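Local coordinates for protein flavodoxin (Bacillus cereus, PDB 6FSG) that binds flavin mononucleotide and probably serves as a low-potential electron donor to a number of redox enzymes, at residues Ile52-Tyr57 and Glu107-Arg112; Gly62-Asp67 and Asp103-Lys108; Leu3-Ala8 and Asp19-Val24; Gly23-Arg26 and Glu31-Val34. All coordinates share one frame; numbering follows the deposited sequence.

Contact 1 of 4, residues Ile52-Tyr57 and Glu107-Arg112; sequences IILGAY and EKLQER. With GLC (alpha-D-glucopyranose), chain D; FMN (flavin mononucleotide), chain B.
The Y57 ring and the R112 guanidinium are the flat groups at the two ends of this contact, each turned to a bound ligand, and L54 meets L109 between them. FMN O3P sits over one face of the Y57 ring, 3.5 Å from Y57 CD1. CG of Y57 lies between the backbone N and the carbonyl carbon (chi1 59°), and Y57 CB is 3.3 Å from FMN O5'. The R112 guanidinium meets glucose at its edge. R112 NH2 donates to GLC O5 at 2.6 Å with an N-H...O angle of 158°, and R112 NE bonds to the carbonyl of I78.

Between these ends the contact is apolar and buried. L54 and L109 reach toward each other tip to tip, with L54 CD1 4.0 Å from L109 CD1. L109 CD2 makes a looser contact with I52 CG2 at 4.4 Å. L109 also rests on A85 and V87 of strand 84-91. On the helix, K108 NZ bridges to E111 OE1 at 2.8 Å on the syn side of the carboxylate, and D76 is its second partner.

Here helix 100-111 meets strand 51-55 of the parallel flavodoxin sheet through methyl groups. K108 and R112 find their polar partners away from that strand. The strand-helix contact therefore rests on van der Waals packing and the exclusion of water, while the polar contacts of segment 107-112 lie with E111, D76, I78 O and the sugar.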
# COMPACT_ATOMS: atom_id res chain seq x y z
N ILE A 52 -4.46 -1.00 -7.25
CA ILE A 52 -4.05 -1.70 -6.04
C ILE A 52 -3.15 -0.78 -5.23
O ILE A 52 -2.15 -0.28 -5.75
CB ILE A 52 -3.27 -2.98 -6.39
CG1 ILE A 52 -4.13 -3.97 -7.19
CG2 ILE A 52 -2.71 -3.59 -5.13
CD1 ILE A 52 -3.31 -5.01 -7.92
N ILE A 53 -3.47 -0.60 -3.95
CA ILE A 53 -2.60 0.15 -3.06
C ILE A 53 -2.28 -0.73 -1.86
O ILE A 53 -3.19 -1.25 -1.21
CB ILE A 53 -3.25 1.48 -2.61
CG1 ILE A 53 -3.66 2.34 -3.80
CG2 ILE A 53 -2.29 2.24 -1.71
CD1 ILE A 53 -4.43 3.60 -3.42
N LEU A 54 -1.00 -0.90 -1.56
CA LEU A 54 -0.57 -1.67 -0.39
C LEU A 54 0.08 -0.74 0.62
O LEU A 54 0.80 0.19 0.26
CB LEU A 54 0.41 -2.78 -0.77
CG LEU A 54 -0.05 -3.73 -1.88
CD1 LEU A 54 1.01 -4.79 -2.18
CD2 LEU A 54 -1.39 -4.40 -1.55
N GLY A 55 -0.20 -0.99 1.90
CA GLY A 55 0.41 -0.22 2.97
C GLY A 55 1.03 -1.13 4.00
O GLY A 55 0.39 -2.09 4.44
N ALA A 56 2.26 -0.84 4.43
CA ALA A 56 2.90 -1.72 5.41
C ALA A 56 3.99 -0.99 6.18
O ALA A 56 4.81 -0.28 5.59
CB ALA A 56 3.52 -2.97 4.75
N TYR A 57 4.01 -1.21 7.50
CA TYR A 57 5.17 -0.89 8.31
C TYR A 57 6.29 -1.90 8.04
O TYR A 57 6.08 -2.94 7.43
CB TYR A 57 4.80 -0.87 9.80
CG TYR A 57 4.24 -2.18 10.36
CD1 TYR A 57 2.88 -2.45 10.30
CD2 TYR A 57 5.07 -3.13 10.96
CE1 TYR A 57 2.36 -3.63 10.80
CE2 TYR A 57 4.54 -4.33 11.47
CZ TYR A 57 3.18 -4.57 11.39
OH TYR A 57 2.65 -5.75 11.87
N GLU A 107 8.68 -3.95 -5.34
CA GLU A 107 9.37 -4.91 -6.19
C GLU A 107 8.45 -6.05 -6.61
O GLU A 107 8.46 -6.48 -7.77
CB GLU A 107 10.60 -5.44 -5.45
CG GLU A 107 11.39 -6.53 -6.15
CD GLU A 107 12.47 -7.07 -5.24
OE1 GLU A 107 12.17 -7.89 -4.34
OE2 GLU A 107 13.62 -6.64 -5.39
N LYS A 108 7.67 -6.60 -5.67
CA LYS A 108 6.82 -7.74 -6.00
C LYS A 108 5.71 -7.33 -6.97
O LYS A 108 5.41 -8.06 -7.92
CB LYS A 108 6.25 -8.36 -4.72
CG LYS A 108 5.49 -9.68 -4.92
CD LYS A 108 6.33 -10.77 -5.60
CE LYS A 108 7.54 -11.17 -4.76
NZ LYS A 108 8.30 -12.28 -5.39
N LEU A 109 5.11 -6.16 -6.77
CA LEU A 109 4.13 -5.66 -7.73
C LEU A 109 4.73 -5.54 -9.12
O LEU A 109 4.08 -5.91 -10.11
CB LEU A 109 3.57 -4.31 -7.27
CG LEU A 109 2.67 -4.35 -6.02
CD1 LEU A 109 2.59 -2.98 -5.38
CD2 LEU A 109 1.29 -4.86 -6.37
N GLN A 110 5.97 -5.04 -9.22
CA GLN A 110 6.63 -4.93 -10.52
C GLN A 110 6.79 -6.30 -11.16
O GLN A 110 6.56 -6.46 -12.36
CB GLN A 110 8.01 -4.31 -10.35
CG GLN A 110 8.04 -2.90 -9.82
CD GLN A 110 9.45 -2.47 -9.43
OE1 GLN A 110 10.34 -3.30 -9.27
NE2 GLN A 110 9.65 -1.16 -9.28
N GLU A 111 7.21 -7.29 -10.36
CA GLU A 111 7.45 -8.63 -10.89
C GLU A 111 6.18 -9.23 -11.47
O GLU A 111 6.25 -10.02 -12.41
CB GLU A 111 7.97 -9.55 -9.79
CG GLU A 111 9.41 -9.29 -9.38
CD GLU A 111 9.88 -10.17 -8.24
OE1 GLU A 111 9.13 -11.06 -7.80
OE2 GLU A 111 11.04 -9.97 -7.80
N ARG A 112 5.02 -8.90 -10.91
CA ARG A 112 3.77 -9.51 -11.34
C ARG A 112 3.09 -8.70 -12.45
O ARG A 112 1.98 -9.06 -12.88
CB ARG A 112 2.83 -9.72 -10.15
CG ARG A 112 3.41 -10.50 -8.96
CD ARG A 112 4.22 -11.74 -9.34
NE ARG A 112 3.43 -12.61 -10.19
CZ ARG A 112 3.94 -13.53 -11.00
NH1 ARG A 112 5.25 -13.72 -11.02
NH2 ARG A 112 3.14 -14.25 -11.76
C1 GLC D . 4.24 -15.42 -14.56
C2 GLC D . 5.63 -15.08 -14.07
C3 GLC D . 6.40 -16.36 -13.79
C4 GLC D . 5.61 -17.24 -12.82
C5 GLC D . 4.16 -17.41 -13.25
C6 GLC D . 3.37 -18.07 -12.13
O1 GLC D . 4.31 -16.21 -15.75
O2 GLC D . 6.33 -14.29 -15.04
O3 GLC D . 7.67 -16.04 -13.21
O4 GLC D . 6.25 -18.52 -12.76
O5 GLC D . 3.56 -16.15 -13.54
O6 GLC D . 1.97 -17.84 -12.32
N1 FMN B . 10.98 0.46 10.96
C2 FMN B . 11.80 0.59 9.87
O2 FMN B . 11.61 1.58 9.17
N3 FMN B . 12.73 -0.40 9.58
C4 FMN B . 12.84 -1.55 10.33
O4 FMN B . 13.70 -2.40 10.00
C4A FMN B . 11.98 -1.67 11.45
N5 FMN B . 11.99 -2.78 12.29
C5A FMN B . 11.12 -2.86 13.37
C6 FMN B . 11.16 -3.95 14.25
C7 FMN B . 10.33 -4.01 15.37
C7M FMN B . 10.38 -5.21 16.30
C8 FMN B . 9.48 -2.93 15.62
C8M FMN B . 8.56 -2.91 16.82
C9 FMN B . 9.46 -1.83 14.78
C9A FMN B . 10.27 -1.78 13.66
N10 FMN B . 10.21 -0.69 12.81
C10 FMN B . 11.07 -0.64 11.74
C1' FMN B . 9.33 0.50 13.11
C2' FMN B . 7.86 0.42 12.71
O2' FMN B . 7.74 0.13 11.34
C3' FMN B . 7.25 1.80 13.03
O3' FMN B . 7.06 1.88 14.41
C4' FMN B . 5.90 2.09 12.36
O4' FMN B . 5.42 3.39 12.72
C5' FMN B . 4.83 1.08 12.73
O5' FMN B . 3.71 1.35 11.91
P FMN B . 2.30 0.96 12.50
O1P FMN B . 1.32 1.03 11.36
O2P FMN B . 1.94 1.97 13.54
O3P FMN B . 2.42 -0.42 13.09

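Contact 2 of 4, residues Gly62-Asp67 and Asp103-Lys108; sequences GDLPDD and DILIEK
L64 has the largest buried surface here, and its CD2 methyl reaches both I104 and L105 of helix 100-111. L64 CD2 is 3.8 Å from L105 CG and 3.9 Å from L105 CD2. The same methyl is 3.9 Å from I104 CG2. L64 crosses both helix side chains at a slant.

I104, next in buried surface, uses two branches for two partners. Its CG2, anti to the backbone N, takes the L64 side. The other branch starts beside the backbone N (chi1 -68°) and carries CD1 to the G62 carbonyl, with I104 CD1 3.7 Å from G62 O. That is a van der Waals contact of methyl with carbonyl oxygen. L105 gives a smaller surface, through CG and CD2.

G62 links this packing to the cofactor. It binds FMN, and its N makes a weak hydrogen bond to FMN O4. The loop beside the flavin also leans on helix 100-111, mainly through L64.

Segment 62-67 belongs to the loop between strand 51-55 and helix 69-74. Y72 of helix 69-74 touches both L64 and I104. L105 continues inward to A56 and to V87 of strand 84-91, so helix 69-74 and the sheet flank the loop-helix contact.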
# COMPACT_ATOMS: atom_id res chain seq x y z
N GLY A 62 14.50 -5.43 8.68
CA GLY A 62 14.07 -4.95 7.38
C GLY A 62 13.16 -5.94 6.68
O GLY A 62 13.38 -6.27 5.51
N ASP A 63 12.14 -6.42 7.38
CA ASP A 63 11.22 -7.42 6.85
C ASP A 63 9.81 -6.84 6.71
O ASP A 63 9.46 -5.80 7.27
CB ASP A 63 11.16 -8.64 7.78
CG ASP A 63 12.47 -9.41 7.87
OD1 ASP A 63 13.29 -9.37 6.92
OD2 ASP A 63 12.67 -10.10 8.90
N LEU A 64 8.99 -7.59 5.99
CA LEU A 64 7.56 -7.35 5.98
C LEU A 64 6.96 -7.67 7.35
O LEU A 64 7.50 -8.47 8.11
CB LEU A 64 6.90 -8.28 4.96
CG LEU A 64 7.27 -8.05 3.49
CD1 LEU A 64 6.60 -9.10 2.60
CD2 LEU A 64 6.90 -6.65 3.05
N PRO A 65 5.82 -7.07 7.68
CA PRO A 65 5.05 -7.56 8.83
C PRO A 65 4.84 -9.06 8.71
O PRO A 65 4.58 -9.59 7.63
CB PRO A 65 3.71 -6.81 8.70
CG PRO A 65 4.04 -5.58 7.91
CD PRO A 65 5.09 -6.02 6.93
N ASP A 66 4.91 -9.75 9.86
CA ASP A 66 4.63 -11.19 9.88
C ASP A 66 3.32 -11.52 9.17
O ASP A 66 3.24 -12.52 8.44
CB ASP A 66 4.56 -11.69 11.33
CG ASP A 66 5.92 -11.78 12.00
OD1 ASP A 66 6.96 -11.69 11.32
OD2 ASP A 66 5.94 -11.93 13.24
N ASP A 67 2.29 -10.70 9.36
CA ASP A 67 0.98 -11.02 8.81
C ASP A 67 0.91 -10.88 7.29
O ASP A 67 -0.06 -11.37 6.70
CB ASP A 67 -0.12 -10.16 9.45
CG ASP A 67 -0.28 -10.44 10.94
OD1 ASP A 67 -0.03 -11.59 11.37
OD2 ASP A 67 -0.67 -9.50 11.67
N ASP A 103 9.61 -0.82 -0.16
CA ASP A 103 10.43 -1.17 -1.32
C ASP A 103 10.24 -2.63 -1.72
O ASP A 103 10.21 -2.95 -2.92
CB ASP A 103 11.88 -0.86 -0.98
CG ASP A 103 12.10 0.60 -0.64
OD1 ASP A 103 11.88 1.44 -1.54
OD2 ASP A 103 12.45 0.88 0.52
N ILE A 104 10.09 -3.53 -0.74
CA ILE A 104 9.88 -4.95 -1.02
C ILE A 104 8.54 -5.17 -1.73
O ILE A 104 8.45 -5.93 -2.71
CB ILE A 104 9.95 -5.77 0.29
CG1 ILE A 104 11.38 -5.77 0.85
CG2 ILE A 104 9.44 -7.20 0.08
CD1 ILE A 104 11.49 -6.19 2.32
N LEU A 105 7.48 -4.52 -1.24
CA LEU A 105 6.17 -4.69 -1.87
C LEU A 105 6.14 -4.08 -3.27
O LEU A 105 5.55 -4.66 -4.19
CB LEU A 105 5.07 -4.13 -0.98
CG LEU A 105 4.83 -4.93 0.30
CD1 LEU A 105 3.79 -4.27 1.18
CD2 LEU A 105 4.44 -6.38 0.01
N ILE A 106 6.80 -2.92 -3.46
CA ILE A 106 6.91 -2.36 -4.80
C ILE A 106 7.55 -3.36 -5.75
O ILE A 106 7.07 -3.59 -6.87
CB ILE A 106 7.65 -1.00 -4.78
CG1 ILE A 106 6.73 0.10 -4.21
CG2 ILE A 106 8.17 -0.65 -6.19
CD1 ILE A 106 7.43 1.42 -4.01
N GLU A 107 8.68 -3.95 -5.34
CA GLU A 107 9.37 -4.91 -6.19
C GLU A 107 8.45 -6.05 -6.61
O GLU A 107 8.46 -6.48 -7.77
CB GLU A 107 10.60 -5.44 -5.45
CG GLU A 107 11.39 -6.53 -6.15
CD GLU A 107 12.47 -7.07 -5.24
OE1 GLU A 107 12.17 -7.89 -4.34
OE2 GLU A 107 13.62 -6.64 -5.39
N LYS A 108 7.67 -6.60 -5.67
CA LYS A 108 6.82 -7.74 -6.00
C LYS A 108 5.71 -7.33 -6.97
O LYS A 108 5.41 -8.06 -7.92
CB LYS A 108 6.25 -8.36 -4.72
CG LYS A 108 5.49 -9.68 -4.92
CD LYS A 108 6.33 -10.77 -5.60
CE LYS A 108 7.54 -11.17 -4.76
NZ LYS A 108 8.30 -12.28 -5.39

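Contact 3 of 4, residues Leu3-Ala8 and Asp19-Val24; sequences LVMIFA and DHIAGV
The backbones of strand 2-7 and helix 13-26 come nearest at M5 and A22, whose CA atoms are 7.9 Å apart. One side chain, M5, spans the gap. Its CG is anti to the backbone N (chi1 179°) and the chain stays extended through SD. It then bends at the last torsion (chi3 -73°), which turns the methyl along the helix surface. M5 CE comes to 3.6 Å from I21 CG2 and 3.9 Å from I21 CB. The M5 and I21 side chains cross at about a right angle. A22 buries a similar area at longer range, with M5 CE 4.0 Å from A22 N and 4.2 Å from A22 CB.

These are the first strand and first helix of the beta-alpha-beta unit formed by strand 2-7, helix 13-26 and strand 31-36. The connection between them holds S9, M10 and S11, and the helix begins with N13 and T14; all five bind FMN. The M5 side chain lies about 12 Å from FMN and packs between sheet and helix.

Around the pair, M5 also touches A18 one turn earlier on the helix. I21 packs on C135 and F138 of helix 129-144. A22 rests on V34 of strand 31-36.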
# COMPACT_ATOMS: atom_id res chain seq x y z
N LEU A 3 -11.12 -0.22 -6.96
CA LEU A 3 -9.80 -0.25 -6.36
C LEU A 3 -9.81 -1.07 -5.07
O LEU A 3 -10.84 -1.22 -4.42
CB LEU A 3 -9.34 1.18 -6.03
CG LEU A 3 -9.47 2.17 -7.19
CD1 LEU A 3 -9.13 3.55 -6.69
CD2 LEU A 3 -8.62 1.81 -8.40
N VAL A 4 -8.64 -1.58 -4.72
CA VAL A 4 -8.45 -2.29 -3.46
C VAL A 4 -7.22 -1.74 -2.75
O VAL A 4 -6.20 -1.43 -3.39
CB VAL A 4 -8.35 -3.82 -3.66
CG1 VAL A 4 -7.11 -4.21 -4.47
CG2 VAL A 4 -8.40 -4.56 -2.31
N MET A 5 -7.32 -1.62 -1.43
CA MET A 5 -6.20 -1.26 -0.57
C MET A 5 -6.07 -2.34 0.50
O MET A 5 -7.04 -2.67 1.18
CB MET A 5 -6.44 0.10 0.12
CG MET A 5 -5.32 0.53 1.06
SD MET A 5 -5.64 2.03 2.00
CE MET A 5 -5.49 3.29 0.73
N ILE A 6 -4.86 -2.86 0.67
CA ILE A 6 -4.58 -3.82 1.73
C ILE A 6 -3.45 -3.25 2.57
O ILE A 6 -2.35 -3.00 2.07
CB ILE A 6 -4.24 -5.21 1.20
CG1 ILE A 6 -5.45 -5.76 0.44
CG2 ILE A 6 -3.83 -6.13 2.35
CD1 ILE A 6 -5.18 -7.02 -0.29
N PHE A 7 -3.72 -3.07 3.86
CA PHE A 7 -2.75 -2.44 4.76
C PHE A 7 -2.49 -3.30 5.99
O PHE A 7 -3.32 -4.12 6.41
CB PHE A 7 -3.18 -1.02 5.20
CG PHE A 7 -4.25 -1.04 6.24
CD1 PHE A 7 -5.58 -1.14 5.88
CD2 PHE A 7 -3.92 -1.01 7.59
CE1 PHE A 7 -6.58 -1.20 6.86
CE2 PHE A 7 -4.90 -1.06 8.56
CZ PHE A 7 -6.23 -1.15 8.20
N ALA A 8 -1.30 -3.09 6.56
CA ALA A 8 -0.91 -3.66 7.84
C ALA A 8 -0.57 -2.53 8.80
O ALA A 8 0.15 -1.60 8.43
CB ALA A 8 0.32 -4.54 7.69
N ASP A 19 -6.41 5.33 6.03
CA ASP A 19 -7.73 5.95 6.11
C ASP A 19 -7.75 7.30 5.40
O ASP A 19 -8.75 7.64 4.75
CB ASP A 19 -8.17 6.10 7.57
CG ASP A 19 -8.47 4.76 8.22
OD1 ASP A 19 -8.69 3.77 7.50
OD2 ASP A 19 -8.50 4.71 9.46
N HIS A 20 -6.69 8.11 5.53
CA HIS A 20 -6.61 9.37 4.79
C HIS A 20 -6.63 9.11 3.28
O HIS A 20 -7.42 9.71 2.54
CB HIS A 20 -5.34 10.15 5.14
CG HIS A 20 -5.39 10.85 6.47
ND1 HIS A 20 -6.40 11.70 6.85
CD2 HIS A 20 -4.50 10.86 7.49
CE1 HIS A 20 -6.16 12.17 8.06
NE2 HIS A 20 -5.01 11.68 8.47
N ILE A 21 -5.71 8.27 2.80
CA ILE A 21 -5.62 8.00 1.36
C ILE A 21 -6.95 7.50 0.82
O ILE A 21 -7.43 7.95 -0.23
CB ILE A 21 -4.47 7.02 1.08
CG1 ILE A 21 -3.11 7.65 1.44
CG2 ILE A 21 -4.46 6.56 -0.38
CD1 ILE A 21 -1.97 6.65 1.54
N ALA A 22 -7.58 6.55 1.52
CA ALA A 22 -8.85 6.01 1.06
C ALA A 22 -9.96 7.07 1.09
O ALA A 22 -10.79 7.14 0.18
CB ALA A 22 -9.23 4.80 1.90
N GLY A 23 -9.98 7.91 2.14
CA GLY A 23 -11.00 8.94 2.23
C GLY A 23 -10.92 9.94 1.10
O GLY A 23 -11.94 10.39 0.58
N VAL A 24 -9.70 10.30 0.70
CA VAL A 24 -9.50 11.18 -0.45
C VAL A 24 -9.99 10.51 -1.73
O VAL A 24 -10.73 11.10 -2.52
CB VAL A 24 -8.02 11.59 -0.54
CG1 VAL A 24 -7.73 12.27 -1.87
CG2 VAL A 24 -7.65 12.47 0.65

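Contact 4 of 4, residues Gly23-Arg26 and Glu31-Val34; sequences GVIR and EIEV
I32 is packed between two helix residues, I25 on its buried side and R26 on the side that meets water. The I25 side is apolar and buried, but its contact is longer. I25 CD1 is 4.1 Å from I32 CD1, and these two side chains cross at about a right angle. L3 of strand 2-7 touches both.

The tight part is I32 against R26. I32 CG2 is 3.5 Å from R26 NE and 3.7 Å from R26 CG, and the methyl meets the arginine chain where the two side chains cross at about a right angle. That chain is extended from CG to NE, which lets the guanidinium reach the strand backbone. R26 NH2 donates to I32 O at 2.8 Å, with an N-H...O angle of 150°. The donor lies 29° off the carbonyl plane, so it approaches somewhat from above.

The loose part, by contrast, is V34 and the water. R26 NH2 is 3.9 Å from V34 CG2, at an oblique approach. Water 1 accepts from R26 NH2 and from V34 N, at 2.9 Å in each case. Water 2 accepts from R26 NE at 3.0 Å and also from I32 N. The guanidinium is thus tied to the strand by one direct bond and two water bridges.

Strand 31-36 is outermost in the sheet. E31 and E33 bond to strand 2-7, while I32 and V34 turn their backbone groups to R26 and the waters. This is a helix packed on the edge strand that follows it, the second half of the beta-alpha-beta crossover in the flavodoxin fold.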
# COMPACT_ATOMS: atom_id res chain seq x y z
N GLY A 23 -9.98 7.91 2.14
CA GLY A 23 -11.00 8.94 2.23
C GLY A 23 -10.92 9.94 1.10
O GLY A 23 -11.94 10.39 0.58
N VAL A 24 -9.70 10.30 0.70
CA VAL A 24 -9.50 11.18 -0.45
C VAL A 24 -9.99 10.51 -1.73
O VAL A 24 -10.73 11.10 -2.52
CB VAL A 24 -8.02 11.59 -0.54
CG1 VAL A 24 -7.73 12.27 -1.87
CG2 VAL A 24 -7.65 12.47 0.65
N ILE A 25 -9.59 9.25 -1.95
CA ILE A 25 -10.01 8.55 -3.17
C ILE A 25 -11.53 8.42 -3.23
O ILE A 25 -12.12 8.53 -4.31
CB ILE A 25 -9.28 7.19 -3.28
CG1 ILE A 25 -7.77 7.40 -3.51
CG2 ILE A 25 -9.88 6.31 -4.36
CD1 ILE A 25 -6.96 6.14 -3.50
N ARG A 26 -12.18 8.26 -2.07
CA ARG A 26 -13.64 8.12 -2.04
C ARG A 26 -14.38 9.39 -2.44
O ARG A 26 -15.56 9.31 -2.77
CB ARG A 26 -14.12 7.62 -0.68
CG ARG A 26 -13.90 6.12 -0.56
CD ARG A 26 -14.18 5.57 0.81
NE ARG A 26 -14.11 4.11 0.76
CZ ARG A 26 -13.83 3.33 1.79
NH1 ARG A 26 -13.59 3.88 2.97
NH2 ARG A 26 -13.79 2.02 1.65
N GLU A 31 -14.49 3.54 -6.61
CA GLU A 31 -14.80 2.82 -5.39
C GLU A 31 -13.52 2.16 -4.89
O GLU A 31 -12.67 1.75 -5.69
CB GLU A 31 -15.86 1.74 -5.64
CG GLU A 31 -17.19 2.27 -6.16
CD GLU A 31 -17.17 2.58 -7.65
OE1 GLU A 31 -16.62 1.76 -8.41
OE2 GLU A 31 -17.68 3.65 -8.05
N ILE A 32 -13.37 2.06 -3.57
CA ILE A 32 -12.20 1.41 -2.99
C ILE A 32 -12.61 0.55 -1.80
O ILE A 32 -13.37 0.99 -0.93
CB ILE A 32 -11.09 2.43 -2.62
CG1 ILE A 32 -9.82 1.70 -2.20
CG2 ILE A 32 -11.58 3.42 -1.56
CD1 ILE A 32 -8.57 2.55 -2.27
N GLU A 33 -12.11 -0.68 -1.77
CA GLU A 33 -12.34 -1.60 -0.66
C GLU A 33 -11.05 -1.67 0.15
O GLU A 33 -10.01 -2.04 -0.39
CB GLU A 33 -12.76 -2.99 -1.15
CG GLU A 33 -12.93 -3.98 -0.00
CD GLU A 33 -13.78 -5.18 -0.36
OE1 GLU A 33 -14.46 -5.71 0.55
OE2 GLU A 33 -13.80 -5.60 -1.54
N VAL A 34 -11.12 -1.26 1.41
CA VAL A 34 -9.96 -1.16 2.30
C VAL A 34 -9.99 -2.37 3.22
O VAL A 34 -10.98 -2.59 3.93
CB VAL A 34 -10.01 0.14 3.13
CG1 VAL A 34 -8.81 0.21 4.10
CG2 VAL A 34 -10.03 1.38 2.24
O HOH W 1 -13.64 -0.68 2.74
O HOH W 2 -15.38 3.18 -1.77

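How the contacts relate
Contacts 1 and 2 share helix 100-111, with centres 8 Å apart, and L105 CD1 of contact 2 lies 3.8 Å from A56 CB of contact 1. Contacts 3 and 4 share helix 13-26, centres 6 Å apart. The parallel sheet joins the pairs: I53 N to V4 O, 2.9 Å, is a probable hydrogen bond between contacts 1 and 3. I53 CD1 packs on I25 CD1 of contact 4 at 3.6 Å. Contacts 2 and 4, centres about 23 Å apart, do not touch. FMN is met by Y57 of contact 1 at its phosphate and by G62 of contact 2 at O4. The side chains of M5 (contact 3) and V34 (contact 4) each lie about 12 Å from FMN.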